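Side-chain contacts in probable cell division protein WhiA (PDB 3HYI), which probably acts in cell division and chromosome segregation, joining a degenerate LAGLIDADG homing endonuclease domain to a DNA-binding helix-turn-helix domain: residues E103-F106 with L110-S113; V18-G23 with F114-F119; L256-L261 with G267-L272; R230-I235 with R250-R255. All coordinates share one frame; numbering follows the deposited sequence.

Contact 1: residues E103-F106 with L110-S113; sequences EPFF and LFVS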
loop_
_atom_site.group_PDB
_atom_site.type_symbol
_atom_site.label_atom_id
_atom_site.label_comp_id
_atom_site.label_asym_id
_atom_site.label_seq_id
_atom_site.Cartn_x
_atom_site.Cartn_y
_atom_site.Cartn_z
ATOM N N GLU A 103 26.162 22.793 -1.353
ATOM C CA GLU A 103 25.960 21.859 -0.243
ATOM C C GLU A 103 24.451 21.643 -0.075
ATOM O O GLU A 103 23.772 22.461 0.549
ATOM C CB GLU A 103 26.593 22.397 1.046
ATOM C CG GLU A 103 28.048 21.971 1.232
ATOM C CD GLU A 103 28.797 22.813 2.252
ATOM O OE1 GLU A 103 28.787 24.056 2.125
ATOM O OE2 GLU A 103 29.413 22.231 3.173
ATOM N N PRO A 104 23.926 20.533 -0.627
ATOM C CA PRO A 104 22.483 20.373 -0.820
ATOM C C PRO A 104 21.681 20.130 0.457
ATOM O O PRO A 104 20.474 20.344 0.459
ATOM C CB PRO A 104 22.393 19.149 -1.737
ATOM C CG PRO A 104 23.587 18.349 -1.395
ATOM C CD PRO A 104 24.669 19.338 -1.070
ATOM N N PHE A 105 22.343 19.691 1.526
ATOM C CA PHE A 105 21.658 19.345 2.772
ATOM C C PHE A 105 21.504 20.526 3.712
ATOM O O PHE A 105 20.678 20.486 4.612
ATOM C CB PHE A 105 22.409 18.231 3.501
ATOM C CG PHE A 105 22.639 17.018 2.659
ATOM C CD1 PHE A 105 21.608 16.124 2.420
ATOM C CD2 PHE A 105 23.878 16.782 2.085
ATOM C CE1 PHE A 105 21.809 15.007 1.632
ATOM C CE2 PHE A 105 24.089 15.666 1.296
ATOM C CZ PHE A 105 23.053 14.774 1.069
ATOM N N PHE A 106 22.269 21.587 3.473
ATOM C CA PHE A 106 22.439 22.670 4.446
ATOM C C PHE A 106 21.192 23.477 4.769
ATOM O O PHE A 106 21.212 24.349 5.632
ATOM C CB PHE A 106 23.491 23.648 3.931
ATOM C CG PHE A 106 24.450 24.066 4.972
ATOM C CD1 PHE A 106 25.517 23.246 5.288
ATOM C CD2 PHE A 106 24.278 25.249 5.667
ATOM C CE1 PHE A 106 26.412 23.604 6.266
ATOM C CE2 PHE A 106 25.171 25.617 6.647
ATOM C CZ PHE A 106 26.241 24.793 6.948
ATOM N N LEU A 110 17.242 23.980 -0.387
ATOM C CA LEU A 110 18.247 23.256 -1.172
ATOM C C LEU A 110 18.006 21.749 -1.122
ATOM O O LEU A 110 18.120 21.061 -2.136
ATOM C CB LEU A 110 19.661 23.565 -0.670
ATOM C CG LEU A 110 20.122 25.023 -0.773
ATOM C CD1 LEU A 110 21.460 25.216 -0.059
ATOM C CD2 LEU A 110 20.223 25.459 -2.232
ATOM N N PHE A 111 17.663 21.246 0.060
ATOM C CA PHE A 111 17.437 19.815 0.252
ATOM C C PHE A 111 16.220 19.290 -0.513
ATOM O O PHE A 111 16.259 18.187 -1.059
ATOM C CB PHE A 111 17.304 19.491 1.739
ATOM C CG PHE A 111 17.074 18.035 2.018
ATOM C CD1 PHE A 111 18.051 17.099 1.709
ATOM C CD2 PHE A 111 15.882 17.600 2.579
ATOM C CE1 PHE A 111 17.849 15.751 1.959
ATOM C CE2 PHE A 111 15.672 16.255 2.835
ATOM C CZ PHE A 111 16.657 15.329 2.523
ATOM N N VAL A 112 15.148 20.075 -0.555
ATOM C CA VAL A 112 13.941 19.679 -1.283
ATOM C C VAL A 112 14.207 19.555 -2.781
ATOM O O VAL A 112 13.717 18.636 -3.430
ATOM C CB VAL A 112 12.784 20.663 -1.033
ATOM C CG1 VAL A 112 11.658 20.443 -2.027
ATOM C CG2 VAL A 112 12.276 20.507 0.384
ATOM N N SER A 113 14.995 20.482 -3.317
ATOM C CA SER A 113 15.383 20.455 -4.721
ATOM C C SER A 113 16.295 19.268 -5.031
ATOM O O SER A 113 16.156 18.633 -6.074
ATOM C CB SER A 113 16.076 21.763 -5.101
ATOM O OG SER A 113 15.171 22.850 -5.023
#
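F105 and F111 make the aromatic part of this contact: the two rings meet at a slant, with F105 CD1 3.8 Å from F111 CD1. F111 CE1 lies just as close to F105 CD1, so one side of each ring does the touching. F111 reaches this spot because its CG stands anti to the backbone N (chi1 -180°), which carries the ring out to F105. Both rings rest on S150 of helix 141-155, and F105 on T147 as well; F105 also meets F114 edge-to-face.

The other contacts gather round backbone carbonyls. P104 O lies 3.5 Å from both L110 CB and F111 CB, and it approaches the F111 ring at its edge, near the ring plane. One residue earlier in the turn, E103 O is touched by L110 CD1 at 3.6 Å.

Polar bonding between the segments is lacking. P104 O comes within 3.0 Å of F111 N, but the angle is too poor for a hydrogen bond. The neighbouring amide, L110 N, does donate a hydrogen bond, to D107 OD2. Residues 103-106 form a type I beta turn, closed by a weak bond from F106 N to E103 O.

The turn thus leads the chain into helix 108-122, part of the degenerate LAGLIDADG region, and its hold on the first turns of that helix is van der Waals contact and aromatic packing, with no directional bond across the two segments.

Contact 2: residues V18-G23 with F114-F119; sequences VNVPFG and FLRGLF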
loop_
_atom_site.group_PDB
_atom_site.type_symbol
_atom_site.label_atom_id
_atom_site.label_comp_id
_atom_site.label_asym_id
_atom_site.label_seq_id
_atom_site.Cartn_x
_atom_site.Cartn_y
_atom_site.Cartn_z
ATOM N N VAL A 18 7.869 18.180 -13.932
ATOM C CA VAL A 18 8.657 18.685 -15.064
ATOM C C VAL A 18 8.711 20.220 -15.127
ATOM O O VAL A 18 9.728 20.783 -15.537
ATOM C CB VAL A 18 8.130 18.117 -16.415
ATOM C CG1 VAL A 18 8.831 18.772 -17.601
ATOM C CG2 VAL A 18 8.319 16.610 -16.461
ATOM N N ASN A 19 7.630 20.883 -14.712
ATOM C CA ASN A 19 7.532 22.347 -14.767
ATOM C C ASN A 19 7.378 23.032 -13.402
ATOM O O ASN A 19 6.955 24.186 -13.333
ATOM C CB ASN A 19 6.376 22.755 -15.685
ATOM C CG ASN A 19 6.628 22.383 -17.130
ATOM O OD1 ASN A 19 7.601 22.834 -17.736
ATOM N ND2 ASN A 19 5.751 21.558 -17.693
ATOM N N VAL A 20 7.729 22.330 -12.326
ATOM C CA VAL A 20 7.793 22.933 -10.991
ATOM C C VAL A 20 8.753 24.136 -11.032
ATOM O O VAL A 20 9.754 24.092 -11.737
ATOM C CB VAL A 20 8.258 21.895 -9.932
ATOM C CG1 VAL A 20 8.724 22.575 -8.645
ATOM C CG2 VAL A 20 7.137 20.906 -9.639
ATOM N N PRO A 21 8.439 25.225 -10.302
ATOM C CA PRO A 21 9.300 26.417 -10.321
ATOM C C PRO A 21 10.798 26.187 -10.051
ATOM O O PRO A 21 11.178 25.223 -9.386
ATOM C CB PRO A 21 8.703 27.294 -9.216
ATOM C CG PRO A 21 7.282 26.901 -9.159
ATOM C CD PRO A 21 7.252 25.432 -9.449
ATOM N N PHE A 22 11.624 27.081 -10.585
ATOM C CA PHE A 22 13.060 27.107 -10.304
ATOM C C PHE A 22 13.296 28.205 -9.267
ATOM O O PHE A 22 13.362 29.389 -9.604
ATOM C CB PHE A 22 13.856 27.370 -11.587
ATOM C CG PHE A 22 13.445 26.494 -12.738
ATOM C CD1 PHE A 22 13.898 25.186 -12.835
ATOM C CD2 PHE A 22 12.588 26.976 -13.716
ATOM C CE1 PHE A 22 13.507 24.379 -13.898
ATOM C CE2 PHE A 22 12.196 26.175 -14.778
ATOM C CZ PHE A 22 12.656 24.876 -14.866
ATOM N N GLY A 23 13.395 27.798 -8.004
ATOM C CA GLY A 23 13.418 28.723 -6.869
ATOM C C GLY A 23 14.504 29.771 -6.954
ATOM O O GLY A 23 14.267 30.958 -6.702
ATOM N N PHE A 114 17.223 18.980 -4.120
ATOM C CA PHE A 114 18.094 17.808 -4.219
ATOM C C PHE A 114 17.270 16.522 -4.221
ATOM O O PHE A 114 17.520 15.623 -5.025
ATOM C CB PHE A 114 19.095 17.807 -3.059
ATOM C CG PHE A 114 20.082 16.669 -3.089
ATOM C CD1 PHE A 114 21.065 16.606 -4.071
ATOM C CD2 PHE A 114 20.051 15.680 -2.113
ATOM C CE1 PHE A 114 21.987 15.564 -4.090
ATOM C CE2 PHE A 114 20.969 14.638 -2.127
ATOM C CZ PHE A 114 21.940 14.583 -3.120
ATOM N N LEU A 115 16.288 16.445 -3.324
ATOM C CA LEU A 115 15.374 15.299 -3.263
ATOM C C LEU A 115 14.598 15.109 -4.562
ATOM O O LEU A 115 14.428 13.980 -5.025
ATOM C CB LEU A 115 14.373 15.451 -2.111
ATOM C CG LEU A 115 14.839 15.078 -0.706
ATOM C CD1 LEU A 115 13.706 15.341 0.272
ATOM C CD2 LEU A 115 15.288 13.623 -0.638
ATOM N N ARG A 116 14.113 16.212 -5.130
ATOM C CA ARG A 116 13.382 16.170 -6.393
ATOM C C ARG A 116 14.258 15.596 -7.509
ATOM O O ARG A 116 13.808 14.760 -8.288
ATOM C CB ARG A 116 12.874 17.566 -6.772
ATOM C CG ARG A 116 12.023 17.589 -8.035
ATOM C CD ARG A 116 11.172 18.847 -8.135
ATOM N NE ARG A 116 11.978 20.060 -8.034
ATOM C CZ ARG A 116 11.992 20.908 -7.006
ATOM N NH1 ARG A 116 11.221 20.732 -5.937
ATOM N NH2 ARG A 116 12.796 21.960 -7.055
ATOM N N GLY A 117 15.510 16.045 -7.572
ATOM C CA GLY A 117 16.476 15.517 -8.530
ATOM C C GLY A 117 16.761 14.039 -8.328
ATOM O O GLY A 117 16.776 13.272 -9.290
ATOM N N LEU A 118 16.991 13.647 -7.075
ATOM C CA LEU A 118 17.225 12.240 -6.722
ATOM C C LEU A 118 16.067 11.339 -7.147
ATOM O O LEU A 118 16.277 10.256 -7.691
ATOM C CB LEU A 118 17.444 12.087 -5.212
ATOM C CG LEU A 118 18.804 12.474 -4.626
ATOM C CD1 LEU A 118 18.805 12.238 -3.120
ATOM C CD2 LEU A 118 19.938 11.694 -5.290
ATOM N N PHE A 119 14.850 11.802 -6.885
ATOM C CA PHE A 119 13.641 11.039 -7.159
ATOM C C PHE A 119 13.339 10.925 -8.649
ATOM O O PHE A 119 13.020 9.840 -9.141
ATOM C CB PHE A 119 12.448 11.679 -6.447
ATOM C CG PHE A 119 11.147 10.983 -6.710
ATOM C CD1 PHE A 119 10.247 11.491 -7.636
ATOM C CD2 PHE A 119 10.830 9.808 -6.043
ATOM C CE1 PHE A 119 9.050 10.852 -7.882
ATOM C CE2 PHE A 119 9.627 9.158 -6.287
ATOM C CZ PHE A 119 8.736 9.681 -7.205
#
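V20 lays one methyl, CG1, over a face of the R116 guanidinium, close to the centre of the group and 4.0 Å from R116 CZ. R116 NH1 is nearly as near to the same methyl, at 4.1 Å, so the touch is shared across the flat group. The two side chains come from opposite directions: V20 reaches in from the loop, and R116 reaches out with CG anti to the backbone N (chi1 -176°) before bending at chi3 (55°), a bend that helps set its flat end against the valine. P21 O is 4.3 Å from R116 NH2, too far for a bond.

Helix 108-122, which carries R116, probably corresponds to one of the LAGLIDADG motif helices of the degenerate homing endonuclease fold, and the loop 18-23 joins helix 9-16 to helix 25-39. The arginine is buried, and its charge is met within the fold: NE makes a salt bridge with E31 OE2 on helix 25-39, and NH1 bonds to I185 O. These bonds probably fix the rotation of the guanidinium, leaving a face for V20 to rest on. V20 is itself tied down on its backbone side, where its carbonyl O accepts a bond from R61 NH1 of helix 56-68.

Contact 3: residues L256-L261 with G267-L272; sequences LRNKEL and GKKLNL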
loop_
_atom_site.group_PDB
_atom_site.type_symbol
_atom_site.label_atom_id
_atom_site.label_comp_id
_atom_site.label_asym_id
_atom_site.label_seq_id
_atom_site.Cartn_x
_atom_site.Cartn_y
_atom_site.Cartn_z
ATOM N N LEU A 256 -31.029 -32.826 22.089
ATOM C CA LEU A 256 -31.689 -32.828 23.395
ATOM C C LEU A 256 -30.710 -33.167 24.519
ATOM O O LEU A 256 -30.819 -32.636 25.626
ATOM C CB LEU A 256 -32.864 -33.817 23.398
ATOM C CG LEU A 256 -34.012 -33.515 24.361
ATOM C CD1 LEU A 256 -34.698 -32.208 23.978
ATOM C CD2 LEU A 256 -35.015 -34.658 24.371
ATOM N N ARG A 257 -29.754 -34.044 24.223
ATOM C CA ARG A 257 -28.744 -34.449 25.197
ATOM C C ARG A 257 -27.580 -33.460 25.271
ATOM O O ARG A 257 -26.844 -33.442 26.260
ATOM C CB ARG A 257 -28.229 -35.854 24.874
ATOM C CG ARG A 257 -29.280 -36.944 25.063
ATOM C CD ARG A 257 -28.735 -38.329 24.749
ATOM N NE ARG A 257 -29.789 -39.343 24.769
ATOM N N ASN A 258 -27.415 -32.646 24.228
ATOM C CA ASN A 258 -26.338 -31.653 24.169
ATOM C C ASN A 258 -26.880 -30.296 23.744
ATOM O O ASN A 258 -26.678 -29.879 22.608
ATOM C CB ASN A 258 -25.252 -32.089 23.180
ATOM C CG ASN A 258 -24.713 -33.474 23.468
ATOM O OD1 ASN A 258 -23.686 -33.622 24.128
ATOM N ND2 ASN A 258 -25.402 -34.498 22.971
ATOM N N LYS A 259 -27.542 -29.599 24.660
ATOM C CA LYS A 259 -28.314 -28.401 24.308
ATOM C C LYS A 259 -27.496 -27.125 24.161
ATOM O O LYS A 259 -28.005 -26.131 23.645
ATOM C CB LYS A 259 -29.414 -28.146 25.335
ATOM C CG LYS A 259 -30.145 -29.389 25.774
ATOM C CD LYS A 259 -31.574 -29.077 26.159
ATOM C CE LYS A 259 -32.014 -29.900 27.348
ATOM N NZ LYS A 259 -33.489 -29.896 27.489
ATOM N N GLU A 260 -26.247 -27.148 24.614
ATOM C CA GLU A 260 -25.398 -25.959 24.584
ATOM C C GLU A 260 -24.337 -25.998 23.481
ATOM O O GLU A 260 -23.564 -25.047 23.326
ATOM C CB GLU A 260 -24.755 -25.746 25.959
ATOM C CG GLU A 260 -25.689 -25.026 26.927
ATOM C CD GLU A 260 -25.204 -25.043 28.363
ATOM O OE1 GLU A 260 -23.983 -25.209 28.594
ATOM O OE2 GLU A 260 -26.049 -24.880 29.270
ATOM N N LEU A 261 -24.312 -27.080 22.703
ATOM C CA LEU A 261 -23.341 -27.211 21.618
ATOM C C LEU A 261 -23.780 -26.465 20.368
ATOM O O LEU A 261 -24.968 -26.336 20.087
ATOM C CB LEU A 261 -23.118 -28.680 21.257
ATOM C CG LEU A 261 -22.572 -29.595 22.352
ATOM C CD1 LEU A 261 -22.283 -30.971 21.773
ATOM C CD2 LEU A 261 -21.310 -29.020 22.986
ATOM N N GLY A 267 -22.951 -31.823 14.889
ATOM C CA GLY A 267 -22.693 -32.560 13.655
ATOM C C GLY A 267 -21.557 -33.553 13.791
ATOM O O GLY A 267 -21.666 -34.692 13.341
ATOM N N LYS A 268 -20.469 -33.121 14.421
ATOM C CA LYS A 268 -19.303 -33.978 14.642
ATOM C C LYS A 268 -19.691 -35.289 15.340
ATOM O O LYS A 268 -19.140 -36.344 15.034
ATOM C CB LYS A 268 -18.242 -33.234 15.463
ATOM C CG LYS A 268 -16.821 -33.693 15.199
ATOM C CD LYS A 268 -15.812 -32.888 16.011
ATOM N N LYS A 269 -20.654 -35.212 16.257
ATOM C CA LYS A 269 -21.113 -36.384 17.005
ATOM C C LYS A 269 -21.859 -37.426 16.160
ATOM O O LYS A 269 -22.022 -38.563 16.603
ATOM C CB LYS A 269 -21.990 -35.952 18.186
ATOM C CG LYS A 269 -21.232 -35.178 19.256
ATOM C CD LYS A 269 -22.136 -34.762 20.400
ATOM C CE LYS A 269 -21.339 -34.166 21.549
ATOM N NZ LYS A 269 -20.618 -35.199 22.338
ATOM N N LEU A 270 -22.306 -37.045 14.963
ATOM C CA LEU A 270 -22.991 -37.967 14.050
ATOM C C LEU A 270 -22.309 -38.066 12.673
ATOM O O LEU A 270 -22.927 -38.524 11.711
ATOM C CB LEU A 270 -24.452 -37.525 13.868
ATOM C CG LEU A 270 -25.355 -37.516 15.109
ATOM C CD1 LEU A 270 -26.679 -36.844 14.787
ATOM C CD2 LEU A 270 -25.586 -38.930 15.639
ATOM N N ASN A 271 -21.041 -37.661 12.583
ATOM C CA ASN A 271 -20.327 -37.580 11.296
ATOM C C ASN A 271 -21.109 -36.783 10.238
ATOM O O ASN A 271 -21.136 -37.147 9.061
ATOM C CB ASN A 271 -19.973 -38.985 10.766
ATOM C CG ASN A 271 -18.712 -39.566 11.405
ATOM O OD1 ASN A 271 -17.887 -38.843 11.967
ATOM N ND2 ASN A 271 -18.553 -40.883 11.297
ATOM N N LEU A 272 -21.744 -35.697 10.674
ATOM C CA LEU A 272 -22.487 -34.805 9.785
ATOM C C LEU A 272 -21.852 -33.422 9.807
ATOM O O LEU A 272 -21.314 -32.995 10.829
ATOM C CB LEU A 272 -23.948 -34.681 10.232
ATOM C CG LEU A 272 -24.848 -35.915 10.172
ATOM C CD1 LEU A 272 -26.236 -35.558 10.677
ATOM C CD2 LEU A 272 -24.919 -36.488 8.763
#
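In the C-terminal helix-turn-helix domain, the side chain of K269 reaches back to N258 and L261, which follow helix 246-257. K269 CE does most of the touching, 3.3 Å from L261 CD1, a tight approach, and 3.5 Å from N258 OD1. The lysine and L261 cross at about a right angle, whereas N258 meets it from the opposite direction. A bend at chi4 (-75°) turns the ammonium aside, and NZ ends 3.9 Å from N258 OD1, with no hydrogen bond between them.

K269 lies near the C-terminal end of helix 263-268, within the predicted DNA-binding motif. That helix closes in a Schellman motif with N271, of positive phi, as its C-prime residue: L272 N bonds to G267 O at 2.9 Å and N271 N, weakly, to K268 O, while G267 O also accepts from L270 N. N258 is the first residue to leave helical geometry after helix 246-257; its ND2 donates to V254 O, and its side chain lies about 3 Å from a bound sodium ion. A leucine in its place would probably leave V254 O without that donor and K269 CE without its amide neighbour. L266 packs against both N258 and L261.

Contact 4: residues R230-I235 with R250-R255; sequences RAIELI and RVALVR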
loop_
_atom_site.group_PDB
_atom_site.type_symbol
_atom_site.label_atom_id
_atom_site.label_comp_id
_atom_site.label_asym_id
_atom_site.label_seq_id
_atom_site.Cartn_x
_atom_site.Cartn_y
_atom_site.Cartn_z
ATOM N N ARG A 230 -37.502 -26.965 21.609
ATOM C CA ARG A 230 -38.967 -26.942 21.704
ATOM C C ARG A 230 -39.635 -27.895 20.705
ATOM O O ARG A 230 -40.563 -28.623 21.061
ATOM C CB ARG A 230 -39.496 -25.520 21.494
ATOM C CG ARG A 230 -40.959 -25.344 21.871
ATOM N N ALA A 231 -39.158 -27.890 19.462
ATOM C CA ALA A 231 -39.685 -28.780 18.418
ATOM C C ALA A 231 -39.486 -30.256 18.772
ATOM O O ALA A 231 -40.379 -31.076 18.577
ATOM C CB ALA A 231 -39.029 -28.470 17.075
ATOM N N ILE A 232 -38.307 -30.581 19.294
ATOM C CA ILE A 232 -37.991 -31.945 19.713
ATOM C C ILE A 232 -38.861 -32.386 20.892
ATOM O O ILE A 232 -39.298 -33.537 20.946
ATOM C CB ILE A 232 -36.500 -32.076 20.093
ATOM C CG1 ILE A 232 -35.624 -31.886 18.851
ATOM C CG2 ILE A 232 -36.211 -33.430 20.713
ATOM C CD1 ILE A 232 -34.181 -31.646 19.168
ATOM N N GLU A 233 -39.114 -31.466 21.822
ATOM C CA GLU A 233 -39.927 -31.751 23.010
ATOM C C GLU A 233 -41.374 -32.062 22.631
ATOM O O GLU A 233 -41.979 -32.976 23.184
ATOM C CB GLU A 233 -39.916 -30.570 23.992
ATOM C CG GLU A 233 -38.536 -30.107 24.474
ATOM C CD GLU A 233 -37.966 -30.934 25.604
ATOM O OE1 GLU A 233 -38.276 -32.145 25.681
ATOM O OE2 GLU A 233 -37.192 -30.369 26.414
ATOM N N LEU A 234 -41.926 -31.283 21.703
ATOM C CA LEU A 234 -43.296 -31.490 21.222
ATOM C C LEU A 234 -43.462 -32.855 20.563
ATOM O O LEU A 234 -44.438 -33.561 20.823
ATOM C CB LEU A 234 -43.690 -30.391 20.229
ATOM C CG LEU A 234 -43.959 -29.006 20.817
ATOM C CD1 LEU A 234 -44.005 -27.962 19.717
ATOM C CD2 LEU A 234 -45.257 -28.996 21.615
ATOM N N ILE A 235 -42.504 -33.216 19.712
ATOM C CA ILE A 235 -42.511 -34.503 19.012
ATOM C C ILE A 235 -42.391 -35.657 20.001
ATOM O O ILE A 235 -43.085 -36.669 19.873
ATOM C CB ILE A 235 -41.353 -34.597 17.988
ATOM C CG1 ILE A 235 -41.579 -33.628 16.825
ATOM C CG2 ILE A 235 -41.215 -36.020 17.448
ATOM C CD1 ILE A 235 -40.355 -33.444 15.949
ATOM N N ARG A 250 -31.817 -39.619 15.530
ATOM C CA ARG A 250 -30.493 -39.448 16.127
ATOM C C ARG A 250 -30.150 -37.977 16.332
ATOM O O ARG A 250 -29.518 -37.617 17.327
ATOM C CB ARG A 250 -29.421 -40.102 15.254
ATOM C CG ARG A 250 -29.548 -41.611 15.155
ATOM C CD ARG A 250 -28.329 -42.215 14.482
ATOM N NE ARG A 250 -28.310 -41.956 13.040
ATOM C CZ ARG A 250 -29.024 -42.628 12.135
ATOM N NH1 ARG A 250 -29.843 -43.613 12.503
ATOM N NH2 ARG A 250 -28.926 -42.311 10.848
ATOM N N VAL A 251 -30.562 -37.138 15.383
ATOM C CA VAL A 251 -30.333 -35.694 15.453
ATOM C C VAL A 251 -31.132 -35.051 16.591
ATOM O O VAL A 251 -30.626 -34.164 17.287
ATOM C CB VAL A 251 -30.680 -35.013 14.107
ATOM C CG1 VAL A 251 -30.681 -33.493 14.238
ATOM C CG2 VAL A 251 -29.701 -35.458 13.025
ATOM N N ALA A 252 -32.373 -35.505 16.773
ATOM C CA ALA A 252 -33.231 -35.032 17.863
ATOM C C ALA A 252 -32.651 -35.395 19.225
ATOM O O ALA A 252 -32.631 -34.567 20.133
ATOM C CB ALA A 252 -34.637 -35.603 17.721
ATOM N N LEU A 253 -32.176 -36.633 19.357
ATOM C CA LEU A 253 -31.557 -37.101 20.599
ATOM C C LEU A 253 -30.276 -36.336 20.945
ATOM O O LEU A 253 -30.101 -35.896 22.080
ATOM C CB LEU A 253 -31.248 -38.601 20.515
ATOM C CG LEU A 253 -32.441 -39.562 20.539
ATOM C CD1 LEU A 253 -31.959 -40.992 20.375
ATOM C CD2 LEU A 253 -33.245 -39.412 21.821
ATOM N N VAL A 254 -29.388 -36.185 19.967
ATOM C CA VAL A 254 -28.111 -35.497 20.177
ATOM C C VAL A 254 -28.303 -34.028 20.579
ATOM O O VAL A 254 -27.610 -33.533 21.468
ATOM C CB VAL A 254 -27.191 -35.612 18.928
ATOM C CG1 VAL A 254 -26.125 -34.536 18.928
ATOM C CG2 VAL A 254 -26.544 -36.989 18.879
ATOM N N ARG A 255 -29.246 -33.344 19.935
ATOM C CA ARG A 255 -29.598 -31.973 20.315
ATOM C C ARG A 255 -30.119 -31.915 21.755
ATOM O O ARG A 255 -29.704 -31.063 22.536
ATOM C CB ARG A 255 -30.654 -31.405 19.360
ATOM C CG ARG A 255 -31.224 -30.032 19.748
ATOM C CD ARG A 255 -30.327 -28.874 19.323
ATOM N NE ARG A 255 -29.172 -28.682 20.196
ATOM C CZ ARG A 255 -28.240 -27.745 20.030
ATOM N NH1 ARG A 255 -28.293 -26.893 19.013
ATOM N NH2 ARG A 255 -27.240 -27.663 20.890
#
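Two helical segments run close together here, their backbones nearest where the CA atoms of I232 and A252 stand 6.0 Å apart. An approach this close suits the small side chain of A252, which leaves the space between the helices to I232. Both segments keep regular helical bonding, such as L234 N to R230 O and R255 N to V251 O.

I232 straddles the alanine: its CG1 and CG2 branches each come to 4.0 Å from A252 CB. Its CG1 is anti to the carbonyl carbon (chi1 -67°), and the extended chain beyond it carries CD1 across to the next turn of the other helix. There CD1 presses 3.4 Å from R255 CG and equally near A252 O, so that one methyl spans a carbonyl and an arginine stem.

The helices are 207-238 and 246-257 of the HTH domain, and helix 274-288 packs against the first of them through A231 and I235. L256 also touches I232. An alanine in place of this isoleucine would probably open a gap over A252 and leave the buried stem of R255 without its apolar support.

R255 crosses I232 at about a right angle and then turns away, bent at chi2 (82°) and chi3 (-78°). Its guanidinium is held by residues outside the two segments: NH2 bonds to the carbonyl oxygens of L261 and N258, tying down the chain that leaves helix 246-257, while NH1 bonds to Q228 OE1 on helix 207-238, a polar tie between the same two helices.

The four contacts form two pairs at opposite ends of an elongated chain. Contacts 1 and 2 share helix 108-122 in the LAGLIDADG-like region, with centres 11 Å apart, and they touch where P104 packs on F114. Contacts 3 and 4 share helix 246-257 in the HTH domain, their centres also 11 Å apart. Between the pairs the centres are 70 to 80 Å apart, with no touch. Along the chain, contact 2 spans 18-119 and encloses contact 1; contact 4 follows, then contact 3. None of these four contacts bridges the endonuclease-derived and DNA-binding parts, consistent with a linker joining two separate domains.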